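Local coordinates for uncharacterized protein (Nitrosospira multiformis, PDB 3LMF), which is of unknown function but, as a four-helix bundle with a cysteine-rich core, probably binds and stores copper(I) ions, at residues 23-28 against 95-100; 50-55 against 79-84; 32-37 against 44-49. All coordinates share one frame; numbering follows the deposited sequence.

Overall arrangement
All three contacts join antiparallel helices of one four-helix bundle, 8-36, 43-64, 70-90 and 95-112. Contacts 1 and 2 have centres about 11 Å apart and meet in the core where Cys25 SG lies 3.7 Å from Cys52 SG, so the thiols of the two contacts adjoin in the cysteine-rich interior, the probable metal-binding region of a copper-storage (Csp) protein. Contact 3 lies toward one end of the bundle, its centre about 11 Å from that of contact 1 and about 13 Å from that of contact 2. Met49 links it to both, its CE 3.5 Å from Cys97 SG and its SE 3.6 Å from Cys84 SG. Contacts 2 and 3 both also touch the third subunit.

Contact 1 (23-28 against 95-100); sequences RTCLRM and EECVQT
The CA atoms of Thr24 and Cys97 come closest, 6.4 Å apart, where the first and last helices of a four-helix bundle pass each other. The short segments run antiparallel at 153°, their axes 9.7 Å apart. Thr24 and Thr100 meet tip to tip through their methyls, with CG2 to CG2 at 3.8 Å; CG2 of Thr24 also lies over the backbone of Cys97, 4.1 Å from its CA. The OG1 of Thr24 turns back to hydrogen-bond the carbonyl of His20 one helical turn earlier, and the methyl, anti to the backbone N, is the branch facing helix 95-112. Selenomethionine Met28 sets its SE 4.2 Å from Cys97 CB, one turn beyond Thr24. On the outer side of the interface Arg27, with CG anti to the backbone N (chi1 175°), crosses Glu96 at about a right angle. Its NH2 forms a salt bridge to Glu96 OE1 at 3.2 Å and a weak hydrogen bond to OE2 at 3.4 Å; the carboxylate sits at the guanidinium edge, with the two planes 39° apart. Toward the core, Cys25 also touches Cys52 and Cys97 touches Cys88, a run of thiols consistent with the copper-binding interior of Csp proteins. Across this interface the thiols face each other without a disulfide, Cys25 SG lying 3.8 Å from Cys97 SG.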
# COMPACT_ATOMS: atom_id res chain seq x y z
N ARG A 23 -10.14 6.66 -3.36
CA ARG A 23 -11.26 6.03 -2.69
C ARG A 23 -12.36 5.62 -3.67
O ARG A 23 -12.89 4.50 -3.59
CB ARG A 23 -11.83 6.96 -1.62
CG ARG A 23 -10.91 7.07 -0.42
CD ARG A 23 -11.38 8.11 0.57
NE ARG A 23 -12.78 7.91 0.93
CZ ARG A 23 -13.37 8.51 1.95
NH1 ARG A 23 -14.65 8.28 2.21
NH2 ARG A 23 -12.69 9.35 2.72
N THR A 24 -12.69 6.51 -4.59
CA THR A 24 -13.72 6.27 -5.60
C THR A 24 -13.35 5.12 -6.53
O THR A 24 -14.17 4.24 -6.79
CB THR A 24 -13.97 7.55 -6.44
OG1 THR A 24 -14.38 8.61 -5.57
CG2 THR A 24 -15.05 7.32 -7.49
N CYS A 25 -12.13 5.09 -7.05
CA CYS A 25 -11.77 4.01 -7.95
C CYS A 25 -11.80 2.65 -7.27
O CYS A 25 -12.35 1.69 -7.82
CB CYS A 25 -10.41 4.29 -8.60
SG CYS A 25 -10.50 5.69 -9.79
N LEU A 26 -11.24 2.55 -6.07
CA LEU A 26 -11.23 1.28 -5.33
C LEU A 26 -12.65 0.82 -5.01
O LEU A 26 -13.01 -0.33 -5.25
CB LEU A 26 -10.45 1.42 -4.02
CG LEU A 26 -9.57 0.25 -3.56
CD1 LEU A 26 -9.36 0.35 -2.04
CD2 LEU A 26 -10.21 -1.09 -3.90
N ARG A 27 -13.45 1.73 -4.47
CA ARG A 27 -14.82 1.42 -4.09
C ARG A 27 -15.68 0.93 -5.26
O ARG A 27 -16.30 -0.13 -5.19
CB ARG A 27 -15.49 2.65 -3.46
CG ARG A 27 -16.97 2.46 -3.15
CD ARG A 27 -17.51 3.62 -2.32
NE ARG A 27 -17.41 4.91 -3.00
CZ ARG A 27 -18.17 5.30 -4.02
NH1 ARG A 27 -19.11 4.48 -4.49
NH2 ARG A 27 -18.01 6.49 -4.56
N MSE A 28 -15.70 1.70 -6.33
CA MSE A 28 -16.50 1.33 -7.48
C MSE A 28 -16.06 0.05 -8.16
O MSE A 28 -16.89 -0.77 -8.57
CB MSE A 28 -16.53 2.49 -8.47
CG MSE A 28 -16.98 3.76 -7.80
SE MSE A 28 -18.00 4.89 -8.94
CE MSE A 28 -19.73 4.06 -8.67
N GLU A 95 -20.53 7.63 -13.74
CA GLU A 95 -20.37 9.08 -13.86
C GLU A 95 -19.47 9.66 -12.78
O GLU A 95 -18.64 10.53 -13.05
CB GLU A 95 -21.73 9.78 -13.80
CG GLU A 95 -22.67 9.46 -14.95
CD GLU A 95 -23.21 8.04 -14.90
OE1 GLU A 95 -23.77 7.66 -13.84
OE2 GLU A 95 -23.07 7.31 -15.91
N GLU A 96 -19.63 9.19 -11.55
CA GLU A 96 -18.83 9.69 -10.44
C GLU A 96 -17.33 9.44 -10.65
O GLU A 96 -16.50 10.25 -10.24
CB GLU A 96 -19.29 9.06 -9.13
CG GLU A 96 -18.63 9.64 -7.90
CD GLU A 96 -19.14 9.02 -6.61
OE1 GLU A 96 -18.67 9.42 -5.53
OE2 GLU A 96 -20.02 8.13 -6.69
N CYS A 97 -17.00 8.32 -11.28
CA CYS A 97 -15.61 7.96 -11.51
C CYS A 97 -14.97 8.83 -12.59
O CYS A 97 -13.81 9.24 -12.47
CB CYS A 97 -15.50 6.49 -11.88
SG CYS A 97 -13.83 5.82 -11.71
N VAL A 98 -15.71 9.09 -13.66
CA VAL A 98 -15.21 9.93 -14.75
C VAL A 98 -14.83 11.29 -14.18
O VAL A 98 -13.74 11.80 -14.42
CB VAL A 98 -16.28 10.14 -15.85
CG1 VAL A 98 -15.73 11.05 -16.94
CG2 VAL A 98 -16.70 8.80 -16.45
N GLN A 99 -15.75 11.87 -13.41
CA GLN A 99 -15.56 13.18 -12.79
C GLN A 99 -14.31 13.29 -11.91
O GLN A 99 -13.49 14.20 -12.08
CB GLN A 99 -16.78 13.53 -11.94
CG GLN A 99 -16.65 14.79 -11.12
CD GLN A 99 -17.29 16.00 -11.77
OE1 GLN A 99 -16.90 16.41 -12.87
NE2 GLN A 99 -18.29 16.59 -11.10
N THR A 100 -14.17 12.35 -10.97
CA THR A 100 -13.04 12.37 -10.06
C THR A 100 -11.71 12.10 -10.76
O THR A 100 -10.70 12.69 -10.40
CB THR A 100 -13.25 11.36 -8.90
OG1 THR A 100 -12.25 11.59 -7.89
CG2 THR A 100 -13.13 9.93 -9.40

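Contact 2 (50-55 against 79-84)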
# COMPACT_ATOMS: atom_id res chain seq x y z
N MSE A 50 -7.96 -0.55 -10.78
CA MSE A 50 -7.10 -0.83 -9.65
C MSE A 50 -5.77 -0.09 -9.75
O MSE A 50 -5.22 0.37 -8.74
CB MSE A 50 -6.85 -2.34 -9.52
CG MSE A 50 -8.10 -3.16 -9.19
SE MSE A 50 -9.00 -2.52 -7.58
CE MSE A 50 -7.59 -2.89 -6.30
N ASN A 51 -5.24 0.02 -10.97
CA ASN A 51 -3.98 0.73 -11.20
C ASN A 51 -4.17 2.18 -10.79
O ASN A 51 -3.34 2.76 -10.10
CB ASN A 51 -3.59 0.68 -12.68
CG ASN A 51 -3.06 -0.68 -13.10
OD1 ASN A 51 -2.85 -0.93 -14.28
ND2 ASN A 51 -2.84 -1.56 -12.13
N CYS A 52 -5.28 2.76 -11.23
CA CYS A 52 -5.57 4.15 -10.92
C CYS A 52 -5.66 4.35 -9.41
O CYS A 52 -5.09 5.31 -8.88
CB CYS A 52 -6.88 4.57 -11.59
SG CYS A 52 -7.27 6.33 -11.40
N ALA A 53 -6.35 3.46 -8.70
CA ALA A 53 -6.45 3.59 -7.25
C ALA A 53 -5.07 3.51 -6.60
O ALA A 53 -4.76 4.26 -5.67
CB ALA A 53 -7.36 2.50 -6.68
N GLU A 54 -4.25 2.59 -7.11
CA GLU A 54 -2.88 2.39 -6.63
C GLU A 54 -2.02 3.64 -6.81
O GLU A 54 -1.47 4.16 -5.85
CB GLU A 54 -2.24 1.22 -7.39
CG GLU A 54 -0.84 0.85 -6.94
CD GLU A 54 -0.83 0.17 -5.59
OE1 GLU A 54 0.25 -0.28 -5.15
OE2 GLU A 54 -1.91 0.09 -4.96
N ILE A 55 -1.90 4.11 -8.06
CA ILE A 55 -1.09 5.29 -8.33
C ILE A 55 -1.58 6.51 -7.55
O ILE A 55 -0.76 7.27 -7.03
CB ILE A 55 -1.03 5.61 -9.86
CG1 ILE A 55 0.09 6.61 -10.15
CG2 ILE A 55 -2.33 6.22 -10.33
CD1 ILE A 55 1.48 6.17 -9.69
N GLU A 79 -1.56 10.75 -16.04
CA GLU A 79 -1.69 9.96 -17.25
C GLU A 79 -2.64 8.77 -17.03
O GLU A 79 -3.51 8.50 -17.85
CB GLU A 79 -0.32 9.47 -17.69
CG GLU A 79 -0.23 9.05 -19.13
CD GLU A 79 1.20 8.78 -19.57
OE1 GLU A 79 2.06 9.66 -19.34
OE2 GLU A 79 1.46 7.70 -20.13
N ILE A 80 -2.46 8.07 -15.91
CA ILE A 80 -3.30 6.91 -15.59
C ILE A 80 -4.74 7.32 -15.29
O ILE A 80 -5.67 6.61 -15.66
CB ILE A 80 -2.70 6.13 -14.39
CG1 ILE A 80 -1.32 5.61 -14.77
CG2 ILE A 80 -3.62 4.99 -13.98
CD1 ILE A 80 -0.51 5.07 -13.61
N CYS A 81 -4.91 8.46 -14.64
CA CYS A 81 -6.25 8.96 -14.33
C CYS A 81 -7.02 9.28 -15.61
O CYS A 81 -8.21 8.96 -15.72
CB CYS A 81 -6.17 10.21 -13.44
SG CYS A 81 -5.70 9.90 -11.70
N ASP A 82 -6.36 9.92 -16.58
CA ASP A 82 -7.00 10.25 -17.85
C ASP A 82 -7.45 8.99 -18.56
O ASP A 82 -8.54 8.94 -19.12
CB ASP A 82 -6.07 11.03 -18.79
CG ASP A 82 -5.98 12.51 -18.45
OD1 ASP A 82 -7.03 13.15 -18.23
OD2 ASP A 82 -4.85 13.04 -18.43
N ALA A 83 -6.59 7.98 -18.57
CA ALA A 83 -6.95 6.73 -19.23
C ALA A 83 -8.12 6.07 -18.50
O ALA A 83 -9.05 5.58 -19.13
CB ALA A 83 -5.75 5.79 -19.29
N CYS A 84 -8.10 6.08 -17.16
CA CYS A 84 -9.18 5.46 -16.41
C CYS A 84 -10.50 6.19 -16.65
O CYS A 84 -11.56 5.56 -16.74
CB CYS A 84 -8.85 5.43 -14.91
SG CYS A 84 -10.09 4.58 -13.87
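Ile80 packs against Cys52 and Ile55 and fills the middle of this apolar contact. Its CG2 rests 3.7 Å from Cys52 CA, against the helix backbone itself, while its CD1 reaches 3.8 Å from Ile55 CB, the two isoleucines crossing obliquely. Next to this pair lie three thiols. With its SG anti to the backbone N (chi1 -174°), Cys52 sets that sulfur 3.9 Å from Cys81 SG, and its CB lies 3.9 Å from Cys84 SG; neither sulfur is bonded to Cys52. An alanine at Ile80 would probably open a gap between the two helices where CG2 and CD1 now fill the space against Cys52 and Ile55. Asn51, at the interface with the third subunit, is hydrogen-bonded to Ser67 and Ser65 of that subunit, whose Phe62 packs on Ile80. The antiparallel segments stand 9.2 Å apart, axis to axis, at 149°, with Cys52 and Ile80 holding the nearest CA atoms. On the core side helix 8-36 adds Cys25 against Cys52, while helix 95-112 brings Cys104 to Cys81 and Cys101 to Cys84, so that all four helices of the bundle contribute cysteines around this contact.

Contact 3 (32-37 against 44-49)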
# COMPACT_ATOMS: atom_id res chain seq x y z
N HIS A 32 -19.55 -1.70 -7.29
CA HIS A 32 -20.36 -1.50 -8.48
C HIS A 32 -19.96 -2.38 -9.67
O HIS A 32 -20.76 -3.19 -10.15
CB HIS A 32 -20.30 -0.02 -8.91
CG HIS A 32 -21.22 0.32 -10.05
ND1 HIS A 32 -21.05 1.44 -10.83
CD2 HIS A 32 -22.33 -0.31 -10.52
CE1 HIS A 32 -22.01 1.48 -11.74
NE2 HIS A 32 -22.79 0.44 -11.58
N CYS A 33 -18.73 -2.23 -10.14
CA CYS A 33 -18.26 -3.00 -11.28
C CYS A 33 -18.30 -4.52 -11.10
O CYS A 33 -18.72 -5.24 -12.00
CB CYS A 33 -16.85 -2.55 -11.68
SG CYS A 33 -16.80 -0.85 -12.33
N LEU A 34 -17.85 -5.01 -9.95
CA LEU A 34 -17.87 -6.45 -9.71
C LEU A 34 -19.29 -7.01 -9.65
O LEU A 34 -19.55 -8.13 -10.07
CB LEU A 34 -17.12 -6.81 -8.42
CG LEU A 34 -15.59 -6.77 -8.51
CD1 LEU A 34 -14.98 -7.18 -7.17
CD2 LEU A 34 -15.13 -7.70 -9.61
N GLU A 35 -20.22 -6.22 -9.12
CA GLU A 35 -21.61 -6.66 -9.00
C GLU A 35 -22.42 -6.47 -10.28
O GLU A 35 -23.54 -6.97 -10.39
CB GLU A 35 -22.28 -5.94 -7.84
CG GLU A 35 -21.60 -6.22 -6.50
CD GLU A 35 -21.96 -5.20 -5.44
OE1 GLU A 35 -21.43 -5.31 -4.31
OE2 GLU A 35 -22.77 -4.29 -5.73
N ALA A 36 -21.86 -5.76 -11.26
CA ALA A 36 -22.54 -5.52 -12.52
C ALA A 36 -22.09 -6.52 -13.58
O ALA A 36 -22.83 -6.83 -14.51
CB ALA A 36 -22.26 -4.10 -13.01
N GLY A 37 -20.87 -7.03 -13.44
CA GLY A 37 -20.35 -7.99 -14.40
C GLY A 37 -20.30 -7.41 -15.80
O GLY A 37 -20.26 -6.19 -15.98
N ASP A 44 -9.00 -5.32 -19.16
CA ASP A 44 -8.36 -4.01 -19.25
C ASP A 44 -9.01 -2.93 -18.37
O ASP A 44 -8.30 -2.13 -17.77
CB ASP A 44 -8.34 -3.51 -20.71
CG ASP A 44 -7.55 -4.43 -21.63
OD1 ASP A 44 -6.44 -4.86 -21.27
OD2 ASP A 44 -8.05 -4.71 -22.75
N HIS A 45 -10.33 -2.91 -18.29
CA HIS A 45 -11.01 -1.91 -17.49
C HIS A 45 -10.73 -2.06 -16.00
O HIS A 45 -10.34 -1.10 -15.33
CB HIS A 45 -12.51 -1.96 -17.73
CG HIS A 45 -13.31 -1.17 -16.73
ND1 HIS A 45 -13.23 0.20 -16.61
CD2 HIS A 45 -14.19 -1.58 -15.78
CE1 HIS A 45 -14.02 0.61 -15.63
NE2 HIS A 45 -14.61 -0.45 -15.11
N LEU A 46 -10.94 -3.26 -15.47
CA LEU A 46 -10.72 -3.49 -14.04
C LEU A 46 -9.26 -3.23 -13.65
O LEU A 46 -9.01 -2.55 -12.66
CB LEU A 46 -11.15 -4.90 -13.66
CG LEU A 46 -11.57 -5.03 -12.19
CD1 LEU A 46 -12.79 -4.16 -11.92
CD2 LEU A 46 -11.88 -6.48 -11.88
N ARG A 47 -8.30 -3.75 -14.43
CA ARG A 47 -6.89 -3.52 -14.13
C ARG A 47 -6.65 -2.03 -14.00
O ARG A 47 -6.01 -1.56 -13.06
CB ARG A 47 -5.96 -4.01 -15.24
CG ARG A 47 -5.74 -5.48 -15.36
CD ARG A 47 -4.46 -5.73 -16.16
NE ARG A 47 -4.35 -7.13 -16.54
CZ ARG A 47 -4.87 -7.64 -17.66
NH1 ARG A 47 -5.53 -6.86 -18.50
NH2 ARG A 47 -4.75 -8.94 -17.91
N LEU A 48 -7.13 -1.29 -14.99
CA LEU A 48 -6.95 0.15 -15.01
C LEU A 48 -7.53 0.77 -13.74
O LEU A 48 -6.91 1.61 -13.11
CB LEU A 48 -7.61 0.76 -16.25
CG LEU A 48 -7.21 2.20 -16.58
CD1 LEU A 48 -5.70 2.34 -16.58
CD2 LEU A 48 -7.78 2.57 -17.94
N MSE A 49 -8.72 0.31 -13.38
CA MSE A 49 -9.39 0.81 -12.20
C MSE A 49 -8.51 0.65 -10.97
O MSE A 49 -8.32 1.60 -10.20
CB MSE A 49 -10.70 0.06 -11.99
CG MSE A 49 -11.74 0.88 -11.30
SE MSE A 49 -12.43 2.25 -12.49
CE MSE A 49 -14.18 2.36 -11.68
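Cys33 and His45 start toward each other through their first torsions, Cys33 SG anti to its carbonyl carbon (chi1 -66°) and His45 CG anti to its backbone N; the second torsion of His45 (65°) then turns the ring so that its edge meets the thiol. Cys33 SG lies 3.6 Å from His45 NE2, and the line from the ring centre to the sulfur is 87° off the ring normal. At the other ring nitrogen, the hydrogen bond from ND1 to Ser87 of helix 70-90 would help fix the ring's rotation, with NE2 on the side of the sulfur. Selenomethionine Met49, bent at its second torsion, which sets the selenium, carries CE beyond it to 4.2 Å from Cys33 SG. Away from these groups Leu34 and Leu46 cross at about a right angle, CD2 to CD2 at 4.1 Å; Leu34 also packs on Leu46 of the fourth subunit, and Leu46 on Leu34 of that subunit. The antiparallel segments are widely spaced, 11.8 Å between axes. Helix 8-36 ends here, with Gly37 at positive phi leading into the turn. His40, in the turn to helix 43-64, and Met94, just before helix 95-112, also touch Cys33. A buried thiol, an imidazole and the thioethers that the natural protein would carry at Met49 and Met94 are potential ligands that could take part in handling copper(I), as in related Csp proteins.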